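Local coordinates for protein RNA-dependent RNA Polymerase (Bombyx mori cytoplasmic polyhedrosis virus, PDB 6TZ0) that catalyses RNA-templated RNA synthesis, making viral plus strands in transcription and complementary minus strands in genome replication, at residues Y184-P187 and I192-N195; L533-Q538 and I685-E690; R882-Q887 and L1019-F1024; D54-D59 and Q64-V69. All blocks are in the same frame, centred on the assembly; numbering follows the deposited sequence.

Two of the four contacts, interactions 1 and 4, are short antiparallel beta hairpins near the surface of the N-terminal part of the chain, their centres about 36 Å apart; both are held by backbone hydrogen bonds. Interactions 2 and 3 are partly buried and instead join a helix to a distant part of the sequence through side chains, one within the polymerase domain and one in the C-terminal region. Interaction 1 contains Tyr184 and Asn195, residues known to bind ATP, whereas the other three lie away from the known ligand and metal sites. Polar side-chain bonding across the segments occurs in 54-59 with 64-69, while 882-887 with 1019-1024 relies on apolar contact.

Interaction 1: residues Y184-P187 and I192-N195; sequences YESP and IIFN
Tyr184 lies across Ile193 and reaches Asn195 with the edge of its ring. At its root the backbone N donates to Ile193 O over 2.8 Å, and Ile193 N returns a weak bond to Tyr184 O. From CB the side chain turns to set CG between the backbone N and the carbonyl carbon (chi1 65°), which folds the ring back over the neighbouring strand. CD1 comes first to Asn195, 3.4 Å from its ND2, and CE1 lies 3.4 Å from Asn195 OD1; the amide sits at the ring edge, the two planes 33° apart. Farther out, CZ is 3.7 Å from Ile193 CB, which lies over one ring face in a CH-pi contact. The phenol OH ends the path 3.6 Å from Ile193 CG2. Strands 183-186 and 191-194 form a beta hairpin in which Tyr184 and Ile193 are a hydrogen-bonded antiparallel pair, and Glu185 and Ile192 the next, non-hydrogen-bonded pair. Tyr184 and Asn195 are ATP-binding residues, although no ATP is bound to this chain here, and the side chain of Arg37, of the same site, lies about 7 Å from that of Tyr184. Asn195 ND2 also bonds weakly to Phe181 O. On the same face as the tyrosine, Ile193 CD1 extends to within 3.3 Å of Ser186 OG, while Glu185 turns to the other face, salt-bridged to Arg138.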
loop_
_atom_site.group_PDB
_atom_site.type_symbol
_atom_site.label_atom_id
_atom_site.label_comp_id
_atom_site.label_asym_id
_atom_site.label_seq_id
_atom_site.Cartn_x
_atom_site.Cartn_y
_atom_site.Cartn_z
ATOM N N TYR A 184 32.918 -12.946 -0.469
ATOM C CA TYR A 184 32.801 -11.739 -1.276
ATOM C C TYR A 184 31.505 -11.832 -2.061
ATOM O O TYR A 184 30.887 -12.893 -2.151
ATOM C CB TYR A 184 34.009 -11.552 -2.205
ATOM C CG TYR A 184 34.169 -12.609 -3.274
ATOM C CD1 TYR A 184 34.808 -13.814 -3.000
ATOM C CD2 TYR A 184 33.729 -12.381 -4.569
ATOM C CE1 TYR A 184 34.963 -14.772 -3.969
ATOM C CE2 TYR A 184 33.881 -13.333 -5.549
ATOM C CZ TYR A 184 34.500 -14.527 -5.244
ATOM O OH TYR A 184 34.658 -15.479 -6.222
ATOM N N GLU A 185 31.102 -10.711 -2.636
ATOM C CA GLU A 185 29.921 -10.667 -3.477
ATOM C C GLU A 185 30.310 -10.258 -4.888
ATOM O O GLU A 185 31.312 -9.572 -5.102
ATOM C CB GLU A 185 28.868 -9.704 -2.916
ATOM C CG GLU A 185 29.297 -8.255 -2.841
ATOM C CD GLU A 185 28.224 -7.375 -2.240
ATOM O OE1 GLU A 185 27.153 -7.909 -1.896
ATOM O OE2 GLU A 185 28.445 -6.154 -2.103
ATOM N N SER A 186 29.509 -10.699 -5.851
ATOM C CA SER A 186 29.713 -10.349 -7.241
ATOM C C SER A 186 28.395 -9.828 -7.800
ATOM O O SER A 186 27.359 -10.495 -7.659
ATOM C CB SER A 186 30.179 -11.551 -8.052
ATOM O OG SER A 186 29.137 -12.497 -8.132
ATOM N N PRO A 187 28.387 -8.654 -8.431
ATOM C CA PRO A 187 27.163 -8.198 -9.101
ATOM C C PRO A 187 26.859 -8.954 -10.379
ATOM O O PRO A 187 25.728 -8.867 -10.875
ATOM C CB PRO A 187 27.448 -6.718 -9.379
ATOM C CG PRO A 187 28.930 -6.633 -9.445
ATOM C CD PRO A 187 29.452 -7.638 -8.465
ATOM N N ILE A 192 26.520 -13.920 -2.723
ATOM C CA ILE A 192 27.715 -13.869 -1.892
ATOM C C ILE A 192 28.469 -15.175 -2.092
ATOM O O ILE A 192 27.994 -16.238 -1.695
ATOM C CB ILE A 192 27.364 -13.665 -0.416
ATOM C CG1 ILE A 192 26.633 -12.344 -0.217
ATOM C CG2 ILE A 192 28.612 -13.719 0.434
ATOM C CD1 ILE A 192 26.000 -12.221 1.140
ATOM N N ILE A 193 29.645 -15.100 -2.700
ATOM C CA ILE A 193 30.482 -16.280 -2.875
ATOM C C ILE A 193 31.367 -16.438 -1.646
ATOM O O ILE A 193 32.070 -15.502 -1.250
ATOM C CB ILE A 193 31.324 -16.176 -4.159
ATOM C CG1 ILE A 193 30.442 -16.185 -5.412
ATOM C CG2 ILE A 193 32.332 -17.302 -4.231
ATOM C CD1 ILE A 193 30.131 -14.817 -5.982
ATOM N N PHE A 194 31.317 -17.614 -1.028
ATOM C CA PHE A 194 32.169 -17.936 0.110
ATOM C C PHE A 194 33.514 -18.459 -0.375
ATOM O O PHE A 194 33.571 -19.282 -1.293
ATOM C CB PHE A 194 31.500 -18.978 1.003
ATOM C CG PHE A 194 30.313 -18.462 1.753
ATOM C CD1 PHE A 194 30.460 -17.870 2.995
ATOM C CD2 PHE A 194 29.047 -18.548 1.202
ATOM C CE1 PHE A 194 29.361 -17.390 3.682
ATOM C CE2 PHE A 194 27.949 -18.067 1.877
ATOM C CZ PHE A 194 28.106 -17.490 3.118
ATOM N N ASN A 195 34.592 -17.978 0.241
ATOM C CA ASN A 195 35.908 -18.561 0.020
ATOM C C ASN A 195 36.254 -19.596 1.079
ATOM O O ASN A 195 36.760 -20.673 0.750
ATOM C CB ASN A 195 36.982 -17.475 -0.004
ATOM C CG ASN A 195 36.943 -16.648 -1.260
ATOM O OD1 ASN A 195 36.740 -17.169 -2.353
ATOM N ND2 ASN A 195 37.149 -15.346 -1.116
#

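Interaction 2: residues L533-Q538 and I685-E690; sequences LYWTSQ and IFQGNE
Trp535 presents its indole to two residues of the strand 685-687 in different ways: Ile685 lies against its inner part and one face, Gln687 meets its outer edge. The isoleucine crosses the tryptophan at a slant. Its CD1 is 3.7 Å from Trp535 CB and nearly as close to CG, where the indole joins CB, while CG2 stands over the face near the rim, 4.2 Å from CE3. Gln687 approaches at about a right angle, with its amide plane 88° from that of the ring. Its chain is fully stretched, CG anti to the backbone N (chi1 -172°), and this brings OE1 into the indole plane, 3.3 Å from CZ3. The oxygen thus lies at the C-H edge of the six-membered ring, an approach that would probably be mildly favourable. Trp535 belongs to helix 530-535, and strand 682-687 is part of the antiparallel palm sheet, where with strand 672-677 it makes the motif C hairpin whose Gly-Asp-Asp turn carries the magnesium ligands Asp680 and Asp681; the indole joins the helix to this sheet away from the metal site. Thr673 and Thr674 of the adjoining strand also touch the tryptophan. The opposite face of the indole is met by Tyr534 CD2, 3.9 Å above the plane. The other end of the glutamine amide is engaged as well, its NE2 making a weak hydrogen bond to Arg539 O.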
loop_
_atom_site.group_PDB
_atom_site.type_symbol
_atom_site.label_atom_id
_atom_site.label_comp_id
_atom_site.label_asym_id
_atom_site.label_seq_id
_atom_site.Cartn_x
_atom_site.Cartn_y
_atom_site.Cartn_z
ATOM N N LEU A 533 3.540 17.509 22.155
ATOM C CA LEU A 533 4.309 18.491 22.911
ATOM C C LEU A 533 3.419 19.382 23.766
ATOM O O LEU A 533 3.809 19.757 24.874
ATOM C CB LEU A 533 5.146 19.315 21.937
ATOM C CG LEU A 533 6.609 18.964 21.661
ATOM C CD1 LEU A 533 6.845 17.526 21.345
ATOM C CD2 LEU A 533 6.977 19.761 20.437
ATOM N N TYR A 534 2.212 19.698 23.293
ATOM C CA TYR A 534 1.278 20.453 24.123
ATOM C C TYR A 534 0.691 19.589 25.233
ATOM O O TYR A 534 0.730 19.967 26.407
ATOM C CB TYR A 534 0.163 21.050 23.269
ATOM C CG TYR A 534 -0.861 21.780 24.098
ATOM C CD1 TYR A 534 -0.549 22.982 24.709
ATOM C CD2 TYR A 534 -2.136 21.265 24.277
ATOM C CE1 TYR A 534 -1.464 23.648 25.472
ATOM C CE2 TYR A 534 -3.063 21.928 25.047
ATOM C CZ TYR A 534 -2.719 23.120 25.638
ATOM O OH TYR A 534 -3.635 23.798 26.400
ATOM N N TRP A 535 0.146 18.425 24.889
ATOM C CA TRP A 535 -0.556 17.624 25.882
ATOM C C TRP A 535 0.360 16.874 26.831
ATOM O O TRP A 535 -0.139 16.236 27.760
ATOM C CB TRP A 535 -1.494 16.616 25.220
ATOM C CG TRP A 535 -2.729 17.217 24.672
ATOM C CD1 TRP A 535 -3.017 17.447 23.367
ATOM C CD2 TRP A 535 -3.844 17.697 25.422
ATOM N NE1 TRP A 535 -4.254 18.027 23.251
ATOM C CE2 TRP A 535 -4.781 18.194 24.503
ATOM C CE3 TRP A 535 -4.140 17.755 26.785
ATOM C CZ2 TRP A 535 -5.994 18.739 24.900
ATOM C CZ3 TRP A 535 -5.342 18.292 27.175
ATOM C CH2 TRP A 535 -6.255 18.778 26.238
ATOM N N THR A 536 1.670 16.913 26.638
ATOM C CA THR A 536 2.550 16.295 27.610
ATOM C C THR A 536 3.127 17.329 28.572
ATOM O O THR A 536 3.686 16.961 29.609
ATOM C CB THR A 536 3.658 15.520 26.886
ATOM O OG1 THR A 536 3.107 14.911 25.717
ATOM C CG2 THR A 536 4.109 14.366 27.735
ATOM N N SER A 537 2.950 18.615 28.272
ATOM C CA SER A 537 3.226 19.705 29.200
ATOM C C SER A 537 2.082 19.961 30.168
ATOM O O SER A 537 2.166 20.900 30.964
ATOM C CB SER A 537 3.519 20.995 28.433
ATOM O OG SER A 537 4.712 20.895 27.681
ATOM N N GLN A 538 1.022 19.166 30.113
ATOM C CA GLN A 538 -0.146 19.371 30.948
ATOM C C GLN A 538 -0.062 18.510 32.198
ATOM O O GLN A 538 0.745 17.586 32.300
ATOM C CB GLN A 538 -1.415 19.044 30.171
ATOM C CG GLN A 538 -1.567 19.854 28.905
ATOM C CD GLN A 538 -1.675 21.325 29.176
ATOM O OE1 GLN A 538 -2.350 21.740 30.110
ATOM N NE2 GLN A 538 -0.988 22.126 28.377
ATOM N N ILE A 685 -5.618 10.464 24.745
ATOM C CA ILE A 685 -5.211 11.374 25.808
ATOM C C ILE A 685 -6.422 11.640 26.693
ATOM O O ILE A 685 -7.437 12.166 26.224
ATOM C CB ILE A 685 -4.640 12.685 25.249
ATOM C CG1 ILE A 685 -3.382 12.412 24.431
ATOM C CG2 ILE A 685 -4.280 13.615 26.369
ATOM C CD1 ILE A 685 -2.932 13.576 23.610
ATOM N N PHE A 686 -6.314 11.276 27.966
ATOM C CA PHE A 686 -7.363 11.476 28.956
ATOM C C PHE A 686 -6.896 12.510 29.968
ATOM O O PHE A 686 -5.712 12.563 30.298
ATOM C CB PHE A 686 -7.677 10.168 29.683
ATOM C CG PHE A 686 -8.104 9.059 28.783
ATOM C CD1 PHE A 686 -9.406 8.979 28.321
ATOM C CD2 PHE A 686 -7.202 8.087 28.399
ATOM C CE1 PHE A 686 -9.793 7.953 27.490
ATOM C CE2 PHE A 686 -7.586 7.057 27.574
ATOM C CZ PHE A 686 -8.886 6.991 27.122
ATOM N N GLN A 687 -7.815 13.323 30.478
ATOM C CA GLN A 687 -7.463 14.303 31.501
ATOM C C GLN A 687 -8.516 14.325 32.596
ATOM O O GLN A 687 -9.707 14.464 32.312
ATOM C CB GLN A 687 -7.302 15.705 30.907
ATOM C CG GLN A 687 -6.755 16.723 31.889
ATOM C CD GLN A 687 -6.488 18.072 31.267
ATOM O OE1 GLN A 687 -6.838 18.318 30.119
ATOM N NE2 GLN A 687 -5.829 18.946 32.015
ATOM N N GLY A 688 -8.068 14.214 33.845
ATOM C CA GLY A 688 -8.957 14.262 34.988
ATOM C C GLY A 688 -8.329 13.661 36.225
ATOM O O GLY A 688 -7.145 13.878 36.486
ATOM N N ASN A 689 -9.111 12.931 37.012
ATOM C CA ASN A 689 -8.581 12.187 38.143
ATOM C C ASN A 689 -8.069 10.837 37.678
ATOM O O ASN A 689 -8.349 10.397 36.567
ATOM C CB ASN A 689 -9.648 11.988 39.214
ATOM C CG ASN A 689 -9.936 13.251 39.985
ATOM O OD1 ASN A 689 -9.018 13.959 40.401
ATOM N ND2 ASN A 689 -11.218 13.557 40.167
ATOM N N GLU A 690 -7.321 10.165 38.552
ATOM C CA GLU A 690 -6.804 8.849 38.197
ATOM C C GLU A 690 -7.913 7.812 38.119
ATOM O O GLU A 690 -7.834 6.884 37.303
ATOM C CB GLU A 690 -5.732 8.413 39.192
ATOM C CG GLU A 690 -4.462 9.236 39.118
ATOM C CD GLU A 690 -3.389 8.733 40.055
ATOM O OE1 GLU A 690 -3.670 7.795 40.828
ATOM O OE2 GLU A 690 -2.265 9.276 40.021
#

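Interaction 3: residues R882-Q887 and L1019-F1024; sequences REMIQQ and LHLYEF
Helix 881-886 lies beside strand 1022-1027 and the residues leading to it, with Arg882 opposite Glu1023, their CA atoms 6.6 Å apart, and Ile885 opposite Leu1021, 7.2 Å between the CA atoms. Leu1021 is the centre of an inverse gamma turn that leads into the strand, closed by a bond from Tyr1022 N to His1020 O of 3.0 Å. At this turn the leucine side chain points toward the helix. Met884 meets it there at about a right angle: the methionine runs out with CG anti to the backbone N (chi1 -179°), then bends at chi3 (60°), which places CE 3.7 Å from Leu1021 CD2. Ile885, one residue on, takes the other part of the leucine, its CG2 lying 4.2 Å from Leu1021 CB. The two helix residues thus hold different parts of a single side chain, the tip and the root. This contact belongs to the C-terminal region of the polymerase, where strand 1022-1027 is an outer strand of a small mixed sheet and pairs antiparallel with strand 1196-1202. Val1201 of that strand and His1203 beyond it also touch Ile885, and Ile881 of the helix packs against both Leu1021 and Glu1023. From the strand, Glu1023 comes up beside the helix backbone with its CG 4.4 Å from Arg882 N, a loose van der Waals approach of a methylene. Its OE1 accepts a weak bond from Phe1024 N, the next residue of its own strand, and OE2 forms a long, weak ion pair with Arg873.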
loop_
_atom_site.group_PDB
_atom_site.type_symbol
_atom_site.label_atom_id
_atom_site.label_comp_id
_atom_site.label_asym_id
_atom_site.label_seq_id
_atom_site.Cartn_x
_atom_site.Cartn_y
_atom_site.Cartn_z
ATOM N N ARG A 882 37.230 38.277 1.433
ATOM C CA ARG A 882 37.435 39.553 2.116
ATOM C C ARG A 882 38.500 40.384 1.406
ATOM O O ARG A 882 38.320 41.592 1.180
ATOM C CB ARG A 882 37.818 39.276 3.574
ATOM C CG ARG A 882 37.859 40.458 4.539
ATOM C CD ARG A 882 39.259 41.059 4.656
ATOM N NE ARG A 882 40.265 40.058 4.995
ATOM C CZ ARG A 882 41.568 40.208 4.773
ATOM N NH1 ARG A 882 42.020 41.316 4.202
ATOM N NH2 ARG A 882 42.416 39.248 5.111
ATOM N N GLU A 883 39.620 39.749 1.049
ATOM C CA GLU A 883 40.635 40.431 0.255
ATOM C C GLU A 883 40.103 40.775 -1.125
ATOM O O GLU A 883 40.407 41.842 -1.669
ATOM C CB GLU A 883 41.891 39.573 0.146
ATOM C CG GLU A 883 43.031 40.246 -0.584
ATOM C CD GLU A 883 44.271 39.390 -0.651
ATOM O OE1 GLU A 883 44.241 38.262 -0.121
ATOM O OE2 GLU A 883 45.273 39.848 -1.238
ATOM N N MET A 884 39.254 39.913 -1.677
ATOM C CA MET A 884 38.717 40.149 -3.008
ATOM C C MET A 884 37.703 41.292 -3.019
ATOM O O MET A 884 37.504 41.929 -4.058
ATOM C CB MET A 884 38.147 38.831 -3.532
ATOM C CG MET A 884 37.554 38.832 -4.917
ATOM S SD MET A 884 37.417 37.153 -5.536
ATOM C CE MET A 884 36.346 36.418 -4.322
ATOM N N ILE A 885 37.093 41.612 -1.871
ATOM C CA ILE A 885 36.251 42.806 -1.816
ATOM C C ILE A 885 36.969 44.024 -1.253
ATOM O O ILE A 885 36.380 45.116 -1.243
ATOM C CB ILE A 885 34.959 42.632 -0.986
ATOM C CG1 ILE A 885 35.259 42.490 0.498
ATOM C CG2 ILE A 885 34.167 41.427 -1.441
ATOM C CD1 ILE A 885 34.020 42.513 1.340
ATOM N N GLN A 886 38.211 43.890 -0.771
ATOM C CA GLN A 886 38.910 45.097 -0.335
ATOM C C GLN A 886 39.882 45.667 -1.365
ATOM O O GLN A 886 40.521 46.684 -1.077
ATOM C CB GLN A 886 39.643 44.868 0.999
ATOM C CG GLN A 886 40.866 43.975 0.983
ATOM C CD GLN A 886 42.170 44.730 0.811
ATOM O OE1 GLN A 886 42.286 45.889 1.208
ATOM N NE2 GLN A 886 43.162 44.070 0.226
ATOM N N GLN A 887 40.026 45.062 -2.546
ATOM C CA GLN A 887 40.666 45.754 -3.661
ATOM C C GLN A 887 39.851 45.678 -4.948
ATOM O O GLN A 887 40.410 45.878 -6.034
ATOM C CB GLN A 887 42.095 45.261 -3.914
ATOM C CG GLN A 887 42.277 43.823 -4.363
ATOM C CD GLN A 887 42.797 42.935 -3.264
ATOM O OE1 GLN A 887 42.809 43.318 -2.095
ATOM N NE2 GLN A 887 43.242 41.742 -3.632
ATOM N N LEU A 1019 26.720 37.966 -6.460
ATOM C CA LEU A 1019 25.950 37.942 -5.226
ATOM C C LEU A 1019 26.584 37.080 -4.146
ATOM O O LEU A 1019 26.160 37.160 -2.993
ATOM C CB LEU A 1019 24.532 37.442 -5.494
ATOM C CG LEU A 1019 23.630 38.336 -6.341
ATOM C CD1 LEU A 1019 22.288 37.678 -6.572
ATOM C CD2 LEU A 1019 23.457 39.693 -5.685
ATOM N N HIS A 1020 27.576 36.254 -4.478
ATOM C CA HIS A 1020 28.269 35.510 -3.438
ATOM C C HIS A 1020 29.263 36.363 -2.667
ATOM O O HIS A 1020 29.739 35.924 -1.619
ATOM C CB HIS A 1020 29.014 34.304 -4.017
ATOM C CG HIS A 1020 28.125 33.294 -4.669
ATOM N ND1 HIS A 1020 27.929 33.251 -6.031
ATOM C CD2 HIS A 1020 27.353 32.312 -4.149
ATOM C CE1 HIS A 1020 27.094 32.272 -6.325
ATOM N NE2 HIS A 1020 26.727 31.687 -5.200
ATOM N N LEU A 1021 29.568 37.570 -3.137
ATOM C CA LEU A 1021 30.661 38.358 -2.572
ATOM C C LEU A 1021 30.148 39.210 -1.410
ATOM O O LEU A 1021 29.885 40.405 -1.529
ATOM C CB LEU A 1021 31.307 39.210 -3.654
ATOM C CG LEU A 1021 31.836 38.401 -4.835
ATOM C CD1 LEU A 1021 32.496 39.284 -5.867
ATOM C CD2 LEU A 1021 32.785 37.352 -4.355
ATOM N N TYR A 1022 30.012 38.556 -0.261
ATOM C CA TYR A 1022 29.582 39.214 0.961
ATOM C C TYR A 1022 30.249 38.544 2.149
ATOM O O TYR A 1022 30.467 37.332 2.152
ATOM C CB TYR A 1022 28.053 39.195 1.103
ATOM C CG TYR A 1022 27.404 37.834 1.192
ATOM C CD1 TYR A 1022 27.016 37.155 0.053
ATOM C CD2 TYR A 1022 27.135 37.253 2.418
ATOM C CE1 TYR A 1022 26.414 35.921 0.131
ATOM C CE2 TYR A 1022 26.541 36.023 2.507
ATOM C CZ TYR A 1022 26.177 35.366 1.364
ATOM O OH TYR A 1022 25.576 34.139 1.467
ATOM N N GLU A 1023 30.570 39.341 3.165
ATOM C CA GLU A 1023 31.218 38.831 4.363
ATOM C C GLU A 1023 30.633 39.467 5.612
ATOM O O GLU A 1023 29.826 40.395 5.554
ATOM C CB GLU A 1023 32.735 39.033 4.324
ATOM C CG GLU A 1023 33.441 37.918 3.600
ATOM C CD GLU A 1023 33.352 36.616 4.380
ATOM O OE1 GLU A 1023 33.393 36.668 5.629
ATOM O OE2 GLU A 1023 33.211 35.544 3.758
ATOM N N PHE A 1024 31.064 38.940 6.754
ATOM C CA PHE A 1024 30.490 39.256 8.053
ATOM C C PHE A 1024 31.619 39.448 9.047
ATOM O O PHE A 1024 32.407 38.528 9.276
ATOM C CB PHE A 1024 29.553 38.141 8.522
ATOM C CG PHE A 1024 28.288 38.052 7.738
ATOM C CD1 PHE A 1024 27.198 38.832 8.070
ATOM C CD2 PHE A 1024 28.203 37.221 6.637
ATOM C CE1 PHE A 1024 26.035 38.758 7.339
ATOM C CE2 PHE A 1024 27.046 37.150 5.900
ATOM C CZ PHE A 1024 25.963 37.917 6.250
#

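Interaction 4: residues D54-D59 and Q64-V69; sequences DYSGED and QLQATV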
loop_
_atom_site.group_PDB
_atom_site.type_symbol
_atom_site.label_atom_id
_atom_site.label_comp_id
_atom_site.label_asym_id
_atom_site.label_seq_id
_atom_site.Cartn_x
_atom_site.Cartn_y
_atom_site.Cartn_z
ATOM N N ASP A 54 39.736 -7.505 28.292
ATOM C CA ASP A 54 39.063 -6.663 29.266
ATOM C C ASP A 54 39.207 -5.204 28.869
ATOM O O ASP A 54 40.166 -4.817 28.199
ATOM C CB ASP A 54 39.628 -6.877 30.670
ATOM C CG ASP A 54 39.197 -8.193 31.278
ATOM O OD1 ASP A 54 38.090 -8.666 30.955
ATOM O OD2 ASP A 54 39.963 -8.759 32.081
ATOM N N TYR A 55 38.243 -4.393 29.289
ATOM C CA TYR A 55 38.238 -2.999 28.887
ATOM C C TYR A 55 37.455 -2.193 29.908
ATOM O O TYR A 55 36.565 -2.715 30.584
ATOM C CB TYR A 55 37.637 -2.845 27.494
ATOM C CG TYR A 55 37.868 -1.508 26.850
ATOM C CD1 TYR A 55 39.083 -1.207 26.262
ATOM C CD2 TYR A 55 36.871 -0.553 26.821
ATOM C CE1 TYR A 55 39.301 0.015 25.664
ATOM C CE2 TYR A 55 37.076 0.674 26.231
ATOM C CZ TYR A 55 38.292 0.952 25.655
ATOM O OH TYR A 55 38.503 2.168 25.058
ATOM N N SER A 56 37.799 -0.916 30.021
ATOM C CA SER A 56 37.205 -0.048 31.022
ATOM C C SER A 56 36.974 1.330 30.423
ATOM O O SER A 56 37.691 1.758 29.515
ATOM C CB SER A 56 38.094 0.053 32.266
ATOM O OG SER A 56 37.525 0.914 33.231
ATOM N N GLY A 57 35.961 2.016 30.933
ATOM C CA GLY A 57 35.630 3.336 30.443
ATOM C C GLY A 57 34.267 3.759 30.948
ATOM O O GLY A 57 33.710 3.154 31.866
ATOM N N GLU A 58 33.738 4.800 30.320
ATOM C CA GLU A 58 32.503 5.431 30.757
ATOM C C GLU A 58 31.311 4.943 29.944
ATOM O O GLU A 58 31.453 4.426 28.835
ATOM C CB GLU A 58 32.614 6.950 30.644
ATOM C CG GLU A 58 33.608 7.570 31.593
ATOM C CD GLU A 58 33.728 9.065 31.401
ATOM O OE1 GLU A 58 33.128 9.589 30.441
ATOM O OE2 GLU A 58 34.419 9.720 32.207
ATOM N N ASP A 59 30.124 5.126 30.510
ATOM C CA ASP A 59 28.883 4.795 29.825
ATOM C C ASP A 59 28.378 6.031 29.076
ATOM O O ASP A 59 29.122 6.993 28.866
ATOM C CB ASP A 59 27.861 4.214 30.815
ATOM C CG ASP A 59 27.478 5.174 31.935
ATOM O OD1 ASP A 59 28.053 6.274 32.052
ATOM O OD2 ASP A 59 26.583 4.815 32.723
ATOM N N GLN A 64 31.593 4.856 35.290
ATOM C CA GLN A 64 32.609 3.877 34.917
ATOM C C GLN A 64 32.009 2.487 34.769
ATOM O O GLN A 64 31.298 2.010 35.658
ATOM C CB GLN A 64 33.728 3.855 35.954
ATOM C CG GLN A 64 34.575 5.104 35.965
ATOM C CD GLN A 64 35.405 5.237 34.708
ATOM O OE1 GLN A 64 35.945 4.256 34.202
ATOM N NE2 GLN A 64 35.510 6.454 34.194
ATOM N N LEU A 65 32.304 1.833 33.648
ATOM C CA LEU A 65 31.750 0.519 33.365
ATOM C C LEU A 65 32.858 -0.375 32.824
ATOM O O LEU A 65 33.813 0.101 32.209
ATOM C CB LEU A 65 30.559 0.640 32.394
ATOM C CG LEU A 65 29.543 -0.491 32.192
ATOM C CD1 LEU A 65 29.928 -1.449 31.118
ATOM C CD2 LEU A 65 29.362 -1.257 33.494
ATOM N N GLN A 66 32.737 -1.675 33.093
ATOM C CA GLN A 66 33.739 -2.670 32.727
ATOM C C GLN A 66 33.078 -3.805 31.963
ATOM O O GLN A 66 32.093 -4.378 32.435
ATOM C CB GLN A 66 34.433 -3.227 33.969
ATOM C CG GLN A 66 35.298 -2.224 34.692
ATOM C CD GLN A 66 35.841 -2.769 35.990
ATOM O OE1 GLN A 66 35.490 -3.871 36.408
ATOM N NE2 GLN A 66 36.706 -2.001 36.637
ATOM N N ALA A 67 33.625 -4.141 30.798
ATOM C CA ALA A 67 33.109 -5.249 30.010
ATOM C C ALA A 67 34.265 -6.031 29.403
ATOM O O ALA A 67 35.418 -5.596 29.418
ATOM C CB ALA A 67 32.149 -4.770 28.921
ATOM N N THR A 68 33.935 -7.203 28.863
ATOM C CA THR A 68 34.917 -8.160 28.370
ATOM C C THR A 68 34.464 -8.677 27.015
ATOM O O THR A 68 33.302 -9.062 26.860
ATOM C CB THR A 68 35.091 -9.325 29.357
ATOM O OG1 THR A 68 35.528 -8.817 30.623
ATOM C CG2 THR A 68 36.112 -10.329 28.852
ATOM N N VAL A 69 35.373 -8.674 26.040
ATOM C CA VAL A 69 35.070 -9.194 24.711
ATOM C C VAL A 69 34.890 -10.704 24.800
ATOM O O VAL A 69 35.802 -11.430 25.211
ATOM C CB VAL A 69 36.177 -8.826 23.714
ATOM C CG1 VAL A 69 35.894 -9.452 22.369
ATOM C CG2 VAL A 69 36.301 -7.321 23.581
#
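Asp54 and Thr68 are paired across an antiparallel beta hairpin formed by strands 54-58 and 64-68. Its backbone bonds come in two pairs. Gly57 and Leu65 are joined both ways, the shorter and straighter bond running from Leu65 N to Gly57 O at 2.6 Å (169°), with Gly57 N to Leu65 O at 3.1 Å. Tyr55 and Ala67 form the second pair, in which the bond from Ala67 N measures 3.3 Å to Tyr55 O and the reverse one is weak. CA-H...O contacts join the non-hydrogen-bonded residues to the carbonyls, such as Gln66 CA to Tyr55 O. Apolar side chains take the face of Tyr55, Leu65 and Ala67: Tyr55 and Leu65 rest on helix 224-237, and Leu65 and Ala67 on helix 309-320. Polar side chains occupy the other face. There Gln64 bends at chi2 (-68°), bringing NE2 to 3.4 Å from Glu58 CG, with the amide and carboxylate planes 72° apart. Asp54 and Thr68 lie side by side on this face, and Thr68 OG1 donates to Asp54 OD1 over 2.6 Å, meeting that oxygen nearly along its C-O axis.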